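Putative flavoprotein (Bacteroides eggerthii, PDB 4ICI) binds flavin mononucleotide in a flavodoxin-like fold and probably serves in electron transfer or a related redox reaction. Local coordinates at residues A[18-23]-A[40-45]; A[91-96]-A[118-123]; A[76-81]-A[103-108]. All coordinates share one frame; numbering follows the deposited sequence.

From the N terminus, interaction 1 comes first: strand 16-20 runs into the phosphate loop, helix 26-38 crosses back, and strand 41-44 returns beside the first, closing a beta-alpha-beta unit before the other contacts open. Interactions 3 and 2 then cross, their segments alternating as 76-81, 91-96, 103-108 and 118-123. Interaction 3 closes the turn from the loop through strand 90-96 to helix 104-112, and interaction 2 closes the beta-alpha-beta unit 90-96, 104-112, 119-125 around that same helix. Strands 16-20 and 90-96 are neighbours, so interactions 1 and 2 belong to one parallel sheet, and both touch the flavin mononucleotide. Tyr43 hydrogen-bonds Ser80 O, joining interactions 1 and 3.

Interaction 1: A[18-23]-A[40-45]; sequences VAYFSA and GDLYPI. With FMN (flavin mononucleotide), chain B; EDO (1,2-ethanediol), chain E; EDO (1,2-ethanediol), chain G.
The ring of Tyr20 leans across its neighbouring strand, with Pro44 CA over one face, offset toward the rim and 4.1 Å from the ring centroid in a CH-pi contact. Chi1 (69°) sets CG between the backbone N and the carbonyl carbon. The ring extends over Pro44, with Tyr20 OH 3.3 Å from Pro44 CG. Leu42 crosses the ring at a slant, CD2 meeting Tyr20 CE1 at 3.8 Å, while its other methyl, CD1, packs on Val18 CB. A broad aromatic suits this partly exposed place, because its carbons lie on Leu42 and Pro44. Its hydroxyl meets an ethanediol, probably from the crystallisation liquor.

The strands run parallel, 16° apart, as the first beta-alpha-beta unit of a flavodoxin-like fold, with helix 26-38 as its crossover. Between the segments the first bond is Val18 N to Asp41 O, at 2.8 Å, and the last is Ile45 N to Tyr20 O, at 2.7 Å and 173° at the hydrogen. Pro44 costs this ladder nothing, since Tyr43 and Ile45 make the bonds on this side and 41-44 is an outermost strand. On the sheet face opposite Tyr20, Ala19 CB touches the edge of the Tyr43 ring, in its plane, 3.9 Å from CD2; the small methyl leaves room for Phe109 of helix 104-112. Ser22 OG donates to phosphate oxygen O2P of the flavin mononucleotide over 2.6 Å.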
loop_
_atom_site.group_PDB
_atom_site.type_symbol
_atom_site.label_atom_id
_atom_site.label_comp_id
_atom_site.label_asym_id
_atom_site.label_seq_id
_atom_site.Cartn_x
_atom_site.Cartn_y
_atom_site.Cartn_z
ATOM N N VAL A 18 5.408 -6.851 4.156
ATOM C CA VAL A 18 4.646 -6.430 2.987
ATOM C C VAL A 18 3.206 -6.227 3.460
ATOM O O VAL A 18 2.457 -7.193 3.606
ATOM C CB VAL A 18 4.782 -7.421 1.800
ATOM C CG1 VAL A 18 3.981 -6.961 0.596
ATOM C CG2 VAL A 18 6.258 -7.697 1.445
ATOM N N ALA A 19 2.862 -4.979 3.729
ATOM C CA ALA A 19 1.499 -4.603 4.103
ATOM C C ALA A 19 0.758 -4.202 2.840
ATOM O O ALA A 19 1.333 -3.554 1.962
ATOM C CB ALA A 19 1.522 -3.439 5.136
ATOM N N TYR A 20 -0.515 -4.576 2.736
ATOM C CA TYR A 20 -1.256 -4.233 1.545
ATOM C C TYR A 20 -2.741 -4.195 1.774
ATOM O O TYR A 20 -3.265 -4.972 2.590
ATOM C CB TYR A 20 -0.922 -5.197 0.377
ATOM C CG TYR A 20 -1.451 -6.580 0.622
ATOM C CD1 TYR A 20 -0.761 -7.500 1.415
ATOM C CD2 TYR A 20 -2.697 -6.939 0.148
ATOM C CE1 TYR A 20 -1.283 -8.765 1.662
ATOM C CE2 TYR A 20 -3.218 -8.173 0.400
ATOM C CZ TYR A 20 -2.508 -9.089 1.159
ATOM O OH TYR A 20 -3.044 -10.346 1.410
ATOM N N PHE A 21 -3.389 -3.317 1.023
ATOM C CA PHE A 21 -4.837 -3.312 0.883
ATOM C C PHE A 21 -5.175 -3.791 -0.530
ATOM O O PHE A 21 -4.544 -3.393 -1.517
ATOM C CB PHE A 21 -5.361 -1.886 1.094
ATOM C CG PHE A 21 -6.817 -1.693 0.724
ATOM C CD1 PHE A 21 -7.812 -2.407 1.356
ATOM C CD2 PHE A 21 -7.170 -0.792 -0.243
ATOM C CE1 PHE A 21 -9.120 -2.239 1.000
ATOM C CE2 PHE A 21 -8.481 -0.615 -0.593
ATOM C CZ PHE A 21 -9.465 -1.355 0.036
ATOM N N SER A 22 -6.176 -4.662 -0.614
ATOM C CA SER A 22 -6.668 -5.144 -1.886
ATOM C C SER A 22 -8.172 -5.308 -1.786
ATOM O O SER A 22 -8.666 -6.015 -0.899
ATOM C CB SER A 22 -6.018 -6.467 -2.228
ATOM O OG SER A 22 -6.409 -6.925 -3.520
ATOM N N ALA A 23 -8.901 -4.665 -2.682
ATOM C CA ALA A 23 -10.358 -4.789 -2.706
ATOM C C ALA A 23 -10.855 -5.924 -3.582
ATOM O O ALA A 23 -11.866 -6.573 -3.232
ATOM C CB ALA A 23 -10.999 -3.459 -3.134
ATOM N N GLY A 40 9.500 -11.919 2.789
ATOM C CA GLY A 40 8.840 -11.050 3.732
ATOM C C GLY A 40 7.543 -11.626 4.278
ATOM O O GLY A 40 6.875 -12.426 3.618
ATOM N N ASP A 41 7.180 -11.181 5.469
ATOM C CA ASP A 41 5.868 -11.475 6.031
ATOM C C ASP A 41 4.859 -10.618 5.300
ATOM O O ASP A 41 5.186 -9.507 4.933
ATOM C CB ASP A 41 5.846 -11.090 7.517
ATOM C CG ASP A 41 6.686 -12.015 8.398
ATOM O OD1 ASP A 41 6.990 -13.148 7.977
ATOM O OD2 ASP A 41 7.023 -11.609 9.540
ATOM N N LEU A 42 3.638 -11.120 5.113
ATOM C CA LEU A 42 2.555 -10.328 4.551
ATOM C C LEU A 42 1.529 -9.976 5.620
ATOM O O LEU A 42 1.208 -10.823 6.462
ATOM C CB LEU A 42 1.846 -11.050 3.403
ATOM C CG LEU A 42 2.291 -10.665 1.993
ATOM C CD1 LEU A 42 3.713 -11.040 1.813
ATOM C CD2 LEU A 42 1.386 -11.345 0.917
ATOM N N TYR A 43 1.025 -8.738 5.556
ATOM C CA TYR A 43 -0.014 -8.236 6.430
ATOM C C TYR A 43 -1.130 -7.647 5.551
ATOM O O TYR A 43 -1.005 -6.539 5.015
ATOM C CB TYR A 43 0.536 -7.184 7.391
ATOM C CG TYR A 43 -0.525 -6.370 8.133
ATOM C CD1 TYR A 43 -1.431 -6.972 8.994
ATOM C CD2 TYR A 43 -0.584 -5.006 7.987
ATOM C CE1 TYR A 43 -2.401 -6.215 9.663
ATOM C CE2 TYR A 43 -1.547 -4.254 8.655
ATOM C CZ TYR A 43 -2.438 -4.863 9.475
ATOM O OH TYR A 43 -3.380 -4.075 10.143
ATOM N N PRO A 44 -2.234 -8.403 5.380
ATOM C CA PRO A 44 -3.381 -7.840 4.720
ATOM C C PRO A 44 -4.031 -6.770 5.621
ATOM O O PRO A 44 -4.371 -7.022 6.791
ATOM C CB PRO A 44 -4.304 -9.038 4.514
ATOM C CG PRO A 44 -3.419 -10.279 4.700
ATOM C CD PRO A 44 -2.426 -9.824 5.731
ATOM N N ILE A 45 -4.193 -5.579 5.063
ATOM C CA ILE A 45 -4.871 -4.471 5.737
ATOM C C ILE A 45 -6.359 -4.685 5.482
ATOM O O ILE A 45 -6.841 -4.382 4.383
ATOM C CB ILE A 45 -4.411 -3.105 5.169
ATOM C CG1 ILE A 45 -2.877 -2.895 5.361
ATOM C CG2 ILE A 45 -5.215 -1.980 5.803
ATOM C CD1 ILE A 45 -2.272 -1.718 4.553
HETATM N N1 FMN B . -6.931 2.626 -12.140
HETATM C C2 FMN B . -6.116 3.590 -12.680
HETATM O O2 FMN B . -5.290 3.264 -13.530
HETATM N N3 FMN B . -6.244 4.910 -12.269
HETATM C C4 FMN B . -7.199 5.322 -11.354
HETATM O O4 FMN B . -7.183 6.521 -11.020
HETATM C C4A FMN B . -8.058 4.342 -10.830
HETATM N N5 FMN B . -9.072 4.700 -9.915
HETATM C C5A FMN B . -9.873 3.676 -9.393
HETATM C C6 FMN B . -10.864 3.997 -8.455
HETATM C C7 FMN B . -11.657 3.019 -7.912
HETATM C C7M FMN B . -12.679 3.371 -6.872
HETATM C C8 FMN B . -11.487 1.692 -8.271
HETATM C C8M FMN B . -12.377 0.622 -7.683
HETATM C C9 FMN B . -10.516 1.365 -9.209
HETATM C C9A FMN B . -9.679 2.348 -9.771
HETATM N N10 FMN B . -8.685 2.023 -10.707
HETATM C C10 FMN B . -7.882 3.010 -11.225
HETATM C "C1'" FMN B . -8.450 0.582 -11.083
HETATM C "C2'" FMN B . -7.627 -0.101 -9.955
HETATM O "O2'" FMN B . -6.470 0.606 -9.578
HETATM C "C3'" FMN B . -7.116 -1.490 -10.388
HETATM O "O3'" FMN B . -8.204 -2.263 -10.986
HETATM C "C4'" FMN B . -6.396 -2.276 -9.252
HETATM O "O4'" FMN B . -5.632 -3.280 -9.874
HETATM C "C5'" FMN B . -7.459 -2.972 -8.320
HETATM O "O5'" FMN B . -6.706 -3.634 -7.336
HETATM P P FMN B . -7.358 -4.641 -6.277
HETATM O O1P FMN B . -7.907 -5.801 -7.123
HETATM O O2P FMN B . -6.348 -4.993 -5.293
HETATM O O3P FMN B . -8.501 -3.949 -5.527
HETATM C C1 EDO E . -7.440 -7.818 3.216
HETATM O O1 EDO E . -8.847 -7.537 3.136
HETATM C C2 EDO E . -6.565 -6.980 2.265
HETATM O O2 EDO E . -7.061 -5.689 2.017
HETATM C C1 EDO G . -5.864 -10.308 0.453
HETATM O O1 EDO G . -5.363 -11.168 1.477
HETATM C C2 EDO G . -7.038 -10.763 -0.434
HETATM O O2 EDO G . -6.802 -11.806 -1.433
#

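Interaction 2: A[91-96]-A[118-123]; sequences VFIGYP and KTVVPF. With FMN (flavin mononucleotide), chain B.
Val121 O receives the amide hydrogen of Ile93 over 2.8 Å and is also met by Phe92 CA at 3.1 Å in a CA-H...O contact. The two strands run parallel, 22° apart, and close the beta-alpha-beta unit of strand 90-96, helix 104-112 and strand 119-125, at the heart of the flavodoxin-like fold. Five backbone bonds join the strands, from Val91 N to Thr119 O as far as Tyr95 N to Phe123 O.

Side chains alternate between the two faces. On one, Phe92 and Val121 lie side by side and point the same way, Val121 CB 3.6 Å from Phe92 CD2. On the other, Ile93 CD1 and Val120 CG1 press together at 3.5 Å, a tight fit between branched aliphatics; Ile93 packs on helix 104-112, while Val120 packs on Trp147 of strand 146-152. Tyr95 turns one ring face to Phe123 O and sets its hydroxyl beside Pro122 CB, while Ser134 OG hydrogen-bonds that hydroxyl. At the end of the strand, Pro96 CB touches O5' of the flavin mononucleotide.

Phe123 has CG between its backbone N and carbonyl carbon (chi1 69°), and the ring lies back over the neighbouring strand at Gly94. A side chain there would collide with the ring; glycine instead presents Gly94 CA above the ring centre, 3.4 Å from the centroid and 12° off the normal.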
loop_
_atom_site.group_PDB
_atom_site.type_symbol
_atom_site.label_atom_id
_atom_site.label_comp_id
_atom_site.label_asym_id
_atom_site.label_seq_id
_atom_site.Cartn_x
_atom_site.Cartn_y
_atom_site.Cartn_z
ATOM N N VAL A 91 9.101 -1.748 5.546
ATOM C CA VAL A 91 7.670 -1.979 5.377
ATOM C C VAL A 91 7.280 -1.510 3.976
ATOM O O VAL A 91 7.376 -0.312 3.621
ATOM C CB VAL A 91 6.839 -1.262 6.452
ATOM C CG1 VAL A 91 5.320 -1.460 6.200
ATOM C CG2 VAL A 91 7.215 -1.732 7.857
ATOM N N PHE A 92 6.912 -2.467 3.109
ATOM C CA PHE A 92 6.296 -2.154 1.831
ATOM C C PHE A 92 4.815 -1.926 2.103
ATOM O O PHE A 92 4.243 -2.623 2.956
ATOM C CB PHE A 92 6.479 -3.309 0.836
ATOM C CG PHE A 92 7.893 -3.524 0.391
ATOM C CD1 PHE A 92 8.763 -4.365 1.093
ATOM C CD2 PHE A 92 8.350 -2.880 -0.738
ATOM C CE1 PHE A 92 10.061 -4.558 0.669
ATOM C CE2 PHE A 92 9.671 -3.052 -1.162
ATOM C CZ PHE A 92 10.509 -3.911 -0.459
ATOM N N ILE A 93 4.230 -0.942 1.422
ATOM C CA ILE A 93 2.824 -0.610 1.583
ATOM C C ILE A 93 2.161 -0.607 0.213
ATOM O O ILE A 93 2.458 0.250 -0.631
ATOM C CB ILE A 93 2.611 0.762 2.227
ATOM C CG1 ILE A 93 3.326 0.847 3.569
ATOM C CG2 ILE A 93 1.126 1.035 2.382
ATOM C CD1 ILE A 93 3.236 2.227 4.272
ATOM N N GLY A 94 1.302 -1.603 -0.045
ATOM C CA GLY A 94 0.683 -1.767 -1.320
ATOM C C GLY A 94 -0.794 -1.446 -1.360
ATOM O O GLY A 94 -1.531 -1.600 -0.367
ATOM N N TYR A 95 -1.236 -1.009 -2.531
ATOM C CA TYR A 95 -2.618 -0.557 -2.717
ATOM C C TYR A 95 -2.993 -0.549 -4.190
ATOM O O TYR A 95 -2.152 -0.361 -5.057
ATOM C CB TYR A 95 -2.845 0.843 -2.093
ATOM C CG TYR A 95 -1.789 1.873 -2.463
ATOM C CD1 TYR A 95 -0.628 2.000 -1.709
ATOM C CD2 TYR A 95 -1.934 2.672 -3.557
ATOM C CE1 TYR A 95 0.355 2.922 -2.079
ATOM C CE2 TYR A 95 -0.968 3.588 -3.925
ATOM C CZ TYR A 95 0.172 3.711 -3.189
ATOM O OH TYR A 95 1.170 4.609 -3.544
ATOM N N PRO A 96 -4.295 -0.622 -4.473
ATOM C CA PRO A 96 -4.791 -0.249 -5.785
ATOM C C PRO A 96 -4.796 1.272 -5.914
ATOM O O PRO A 96 -5.049 1.974 -4.928
ATOM C CB PRO A 96 -6.218 -0.766 -5.771
ATOM C CG PRO A 96 -6.640 -0.676 -4.322
ATOM C CD PRO A 96 -5.379 -0.980 -3.546
ATOM N N LYS A 118 11.957 3.200 10.135
ATOM C CA LYS A 118 11.891 2.163 9.139
ATOM C C LYS A 118 12.032 2.717 7.722
ATOM O O LYS A 118 11.803 3.901 7.456
ATOM C CB LYS A 118 10.558 1.421 9.254
ATOM C CG LYS A 118 10.250 0.916 10.655
ATOM C CD LYS A 118 9.022 0.052 10.673
ATOM C CE LYS A 118 8.533 -0.188 12.077
ATOM N NZ LYS A 118 9.547 -0.889 12.886
ATOM N N THR A 119 12.408 1.838 6.802
ATOM C CA THR A 119 12.364 2.149 5.382
ATOM C C THR A 119 10.945 1.828 4.927
ATOM O O THR A 119 10.475 0.710 5.153
ATOM C CB THR A 119 13.389 1.329 4.606
ATOM O OG1 THR A 119 14.691 1.612 5.130
ATOM C CG2 THR A 119 13.348 1.671 3.140
ATOM N N VAL A 120 10.271 2.775 4.257
ATOM C CA VAL A 120 8.865 2.613 3.840
ATOM C C VAL A 120 8.808 2.752 2.319
ATOM O O VAL A 120 9.329 3.726 1.777
ATOM C CB VAL A 120 7.961 3.629 4.546
ATOM C CG1 VAL A 120 6.506 3.382 4.188
ATOM C CG2 VAL A 120 8.210 3.598 6.105
ATOM N N VAL A 121 8.187 1.791 1.637
ATOM C CA VAL A 121 8.247 1.705 0.174
ATOM C C VAL A 121 6.844 1.383 -0.363
ATOM O O VAL A 121 6.298 0.346 -0.030
ATOM C CB VAL A 121 9.233 0.626 -0.304
ATOM C CG1 VAL A 121 9.451 0.785 -1.830
ATOM C CG2 VAL A 121 10.558 0.633 0.489
ATOM N N PRO A 122 6.254 2.290 -1.154
ATOM C CA PRO A 122 4.928 1.968 -1.695
ATOM C C PRO A 122 5.020 1.032 -2.897
ATOM O O PRO A 122 6.026 0.991 -3.586
ATOM C CB PRO A 122 4.385 3.341 -2.121
ATOM C CG PRO A 122 5.627 4.107 -2.538
ATOM C CD PRO A 122 6.744 3.586 -1.651
ATOM N N PHE A 123 3.941 0.330 -3.163
ATOM C CA PHE A 123 3.750 -0.368 -4.420
ATOM C C PHE A 123 2.284 -0.381 -4.752
ATOM O O PHE A 123 1.441 -0.147 -3.881
ATOM C CB PHE A 123 4.370 -1.783 -4.390
ATOM C CG PHE A 123 3.676 -2.778 -3.482
ATOM C CD1 PHE A 123 3.979 -2.835 -2.139
ATOM C CD2 PHE A 123 2.784 -3.699 -3.999
ATOM C CE1 PHE A 123 3.381 -3.773 -1.297
ATOM C CE2 PHE A 123 2.211 -4.652 -3.184
ATOM C CZ PHE A 123 2.517 -4.684 -1.835
HETATM N N1 FMN B . -6.931 2.626 -12.140
HETATM C C2 FMN B . -6.116 3.590 -12.680
HETATM O O2 FMN B . -5.290 3.264 -13.530
HETATM N N3 FMN B . -6.244 4.910 -12.269
HETATM C C4 FMN B . -7.199 5.322 -11.354
HETATM O O4 FMN B . -7.183 6.521 -11.020
HETATM C C4A FMN B . -8.058 4.342 -10.830
HETATM N N5 FMN B . -9.072 4.700 -9.915
HETATM C C5A FMN B . -9.873 3.676 -9.393
HETATM C C6 FMN B . -10.864 3.997 -8.455
HETATM C C7 FMN B . -11.657 3.019 -7.912
HETATM C C7M FMN B . -12.679 3.371 -6.872
HETATM C C8 FMN B . -11.487 1.692 -8.271
HETATM C C8M FMN B . -12.377 0.622 -7.683
HETATM C C9 FMN B . -10.516 1.365 -9.209
HETATM C C9A FMN B . -9.679 2.348 -9.771
HETATM N N10 FMN B . -8.685 2.023 -10.707
HETATM C C10 FMN B . -7.882 3.010 -11.225
HETATM C "C1'" FMN B . -8.450 0.582 -11.083
HETATM C "C2'" FMN B . -7.627 -0.101 -9.955
HETATM O "O2'" FMN B . -6.470 0.606 -9.578
HETATM C "C3'" FMN B . -7.116 -1.490 -10.388
HETATM O "O3'" FMN B . -8.204 -2.263 -10.986
HETATM C "C4'" FMN B . -6.396 -2.276 -9.252
HETATM O "O4'" FMN B . -5.632 -3.280 -9.874
HETATM C "C5'" FMN B . -7.459 -2.972 -8.320
HETATM O "O5'" FMN B . -6.706 -3.634 -7.336
HETATM P P FMN B . -7.358 -4.641 -6.277
HETATM O O1P FMN B . -7.907 -5.801 -7.123
HETATM O O2P FMN B . -6.348 -4.993 -5.293
HETATM O O3P FMN B . -8.501 -3.949 -5.527
#

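Interaction 3: A[76-81]-A[103-108]; sequences PAIKSK and PRIINT
Arg104 meets Pro76 through its first side-chain carbon, CB lying 3.5 Å from Pro76 CD as the two side chains cross. The rest of Arg104 bends at chi2 (-53°), and its guanidinium leads off to hydrogen-bond Glu68 O and Met69 O, so the long side chain ties helix 64-70 to the start of helix 104-112. One place on, Ile105 sets its backbone N against the proline ring, while its CB faces Pro76 CB at 4.1 Å. Its CG1, anti to the backbone N (chi1 -159°), reaches Ile78 CG1 at 3.7 Å; a branched aliphatic suits this buried site, because its CG2 can pack on Phe21 at the same time.

Thr108, one turn beyond Arg104, points back to the loop and donates from OG1 to Pro76 O over 2.8 Å, the donor tilted 31° from the carbonyl plane. Its methyl CG2 meets Ile78 CD1 at 3.7 Å, the two side chains sliding past each other in opposite directions. A valine in its place would probably leave Pro76 O without this hydroxyl donor and the loop less firmly fixed to the helix.

In this flavodoxin-like fold the segment 76-81 lies along the flank of helix 104-112, on the side of strand 41-44, where Ile78 also meets Tyr43 and Ile45. Backbone bonds of Ala77 with Ala48 and Lys79 with Ala46 also help to hold the loop. Apart from the threonine bond, the contact is apolar: proline and isoleucine make up the surface, and the one hydrogen bond across it adds direction.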
loop_
_atom_site.group_PDB
_atom_site.type_symbol
_atom_site.label_atom_id
_atom_site.label_comp_id
_atom_site.label_asym_id
_atom_site.label_seq_id
_atom_site.Cartn_x
_atom_site.Cartn_y
_atom_site.Cartn_z
ATOM N N PRO A 76 -10.894 5.079 6.880
ATOM C CA PRO A 76 -11.634 3.818 6.942
ATOM C C PRO A 76 -11.032 2.888 7.965
ATOM O O PRO A 76 -9.823 2.724 8.031
ATOM C CB PRO A 76 -11.511 3.288 5.509
ATOM C CG PRO A 76 -11.352 4.504 4.640
ATOM C CD PRO A 76 -10.447 5.383 5.503
ATOM N N ALA A 77 -11.891 2.294 8.780
ATOM C CA ALA A 77 -11.456 1.507 9.915
ATOM C C ALA A 77 -10.819 0.188 9.475
ATOM O O ALA A 77 -11.254 -0.464 8.498
ATOM C CB ALA A 77 -12.640 1.234 10.837
ATOM N N ILE A 78 -9.765 -0.186 10.195
ATOM C CA ILE A 78 -9.029 -1.437 9.987
ATOM C C ILE A 78 -9.457 -2.437 11.073
ATOM O O ILE A 78 -9.552 -2.078 12.249
ATOM C CB ILE A 78 -7.499 -1.206 9.993
ATOM C CG1 ILE A 78 -7.073 -0.393 8.757
ATOM C CG2 ILE A 78 -6.725 -2.544 10.082
ATOM C CD1 ILE A 78 -5.619 0.165 8.811
ATOM N N LYS A 79 -9.666 -3.689 10.695
ATOM C CA LYS A 79 -10.043 -4.737 11.649
ATOM C C LYS A 79 -9.059 -4.917 12.775
ATOM O O LYS A 79 -9.414 -4.845 13.968
ATOM C CB LYS A 79 -10.159 -6.080 10.949
ATOM C CG LYS A 79 -11.497 -6.377 10.412
ATOM C CD LYS A 79 -11.665 -7.861 10.172
ATOM C CE LYS A 79 -12.841 -8.095 9.281
ATOM N NZ LYS A 79 -13.197 -9.552 9.149
ATOM N N SER A 80 -7.806 -5.183 12.411
ATOM C CA SER A 80 -6.774 -5.567 13.380
ATOM C C SER A 80 -5.442 -4.988 12.972
ATOM O O SER A 80 -5.048 -5.160 11.801
ATOM C CB SER A 80 -6.659 -7.092 13.412
ATOM O OG SER A 80 -7.885 -7.656 13.819
ATOM N N LYS A 81 -4.748 -4.348 13.910
ATOM C CA LYS A 81 -3.385 -3.859 13.658
ATOM C C LYS A 81 -2.389 -5.003 13.599
ATOM O O LYS A 81 -2.623 -6.121 14.090
ATOM C CB LYS A 81 -2.927 -2.867 14.741
ATOM C CG LYS A 81 -3.721 -1.569 14.749
ATOM C CD LYS A 81 -3.157 -0.552 15.717
ATOM C CE LYS A 81 -3.891 0.780 15.655
ATOM N NZ LYS A 81 -3.182 1.770 16.515
ATOM N N PRO A 103 -5.864 4.600 -1.602
ATOM C CA PRO A 103 -7.089 4.551 -0.803
ATOM C C PRO A 103 -6.861 5.057 0.609
ATOM O O PRO A 103 -5.774 4.863 1.180
ATOM C CB PRO A 103 -7.457 3.062 -0.824
ATOM C CG PRO A 103 -6.819 2.529 -2.090
ATOM C CD PRO A 103 -5.532 3.300 -2.195
ATOM N N ARG A 104 -7.885 5.696 1.180
ATOM C CA ARG A 104 -7.728 6.302 2.496
ATOM C C ARG A 104 -7.413 5.316 3.618
ATOM O O ARG A 104 -6.848 5.710 4.631
ATOM C CB ARG A 104 -8.933 7.154 2.851
ATOM C CG ARG A 104 -9.362 8.214 1.832
ATOM C CD ARG A 104 -8.302 9.140 1.407
ATOM N NE ARG A 104 -8.833 10.218 0.570
ATOM C CZ ARG A 104 -8.070 11.122 -0.046
ATOM N NH1 ARG A 104 -6.743 11.071 0.086
ATOM N NH2 ARG A 104 -8.643 12.117 -0.711
ATOM N N ILE A 105 -7.735 4.038 3.429
ATOM C CA ILE A 105 -7.341 3.049 4.434
ATOM C C ILE A 105 -5.818 2.934 4.581
ATOM O O ILE A 105 -5.322 2.542 5.619
ATOM C CB ILE A 105 -8.006 1.660 4.161
ATOM C CG1 ILE A 105 -8.038 0.787 5.428
ATOM C CG2 ILE A 105 -7.348 0.983 2.952
ATOM C CD1 ILE A 105 -8.902 -0.457 5.299
ATOM N N ILE A 106 -5.079 3.334 3.545
ATOM C CA ILE A 106 -3.626 3.398 3.658
ATOM C C ILE A 106 -3.214 4.470 4.684
ATOM O O ILE A 106 -2.298 4.253 5.478
ATOM C CB ILE A 106 -2.960 3.619 2.283
ATOM C CG1 ILE A 106 -3.234 2.408 1.367
ATOM C CG2 ILE A 106 -1.459 3.845 2.456
ATOM C CD1 ILE A 106 -2.854 0.992 1.934
ATOM N N ASN A 107 -3.909 5.597 4.676
ATOM C CA ASN A 107 -3.693 6.607 5.705
ATOM C C ASN A 107 -4.035 6.048 7.101
ATOM O O ASN A 107 -3.321 6.285 8.081
ATOM C CB ASN A 107 -4.507 7.875 5.432
ATOM C CG ASN A 107 -4.217 8.482 4.070
ATOM O OD1 ASN A 107 -4.812 8.088 3.055
ATOM N ND2 ASN A 107 -3.292 9.444 4.032
ATOM N N THR A 108 -5.144 5.299 7.209
ATOM C CA THR A 108 -5.468 4.680 8.504
ATOM C C THR A 108 -4.324 3.770 8.972
ATOM O O THR A 108 -3.911 3.828 10.143
ATOM C CB THR A 108 -6.755 3.857 8.444
ATOM O OG1 THR A 108 -7.758 4.646 7.797
ATOM C CG2 THR A 108 -7.187 3.395 9.837
#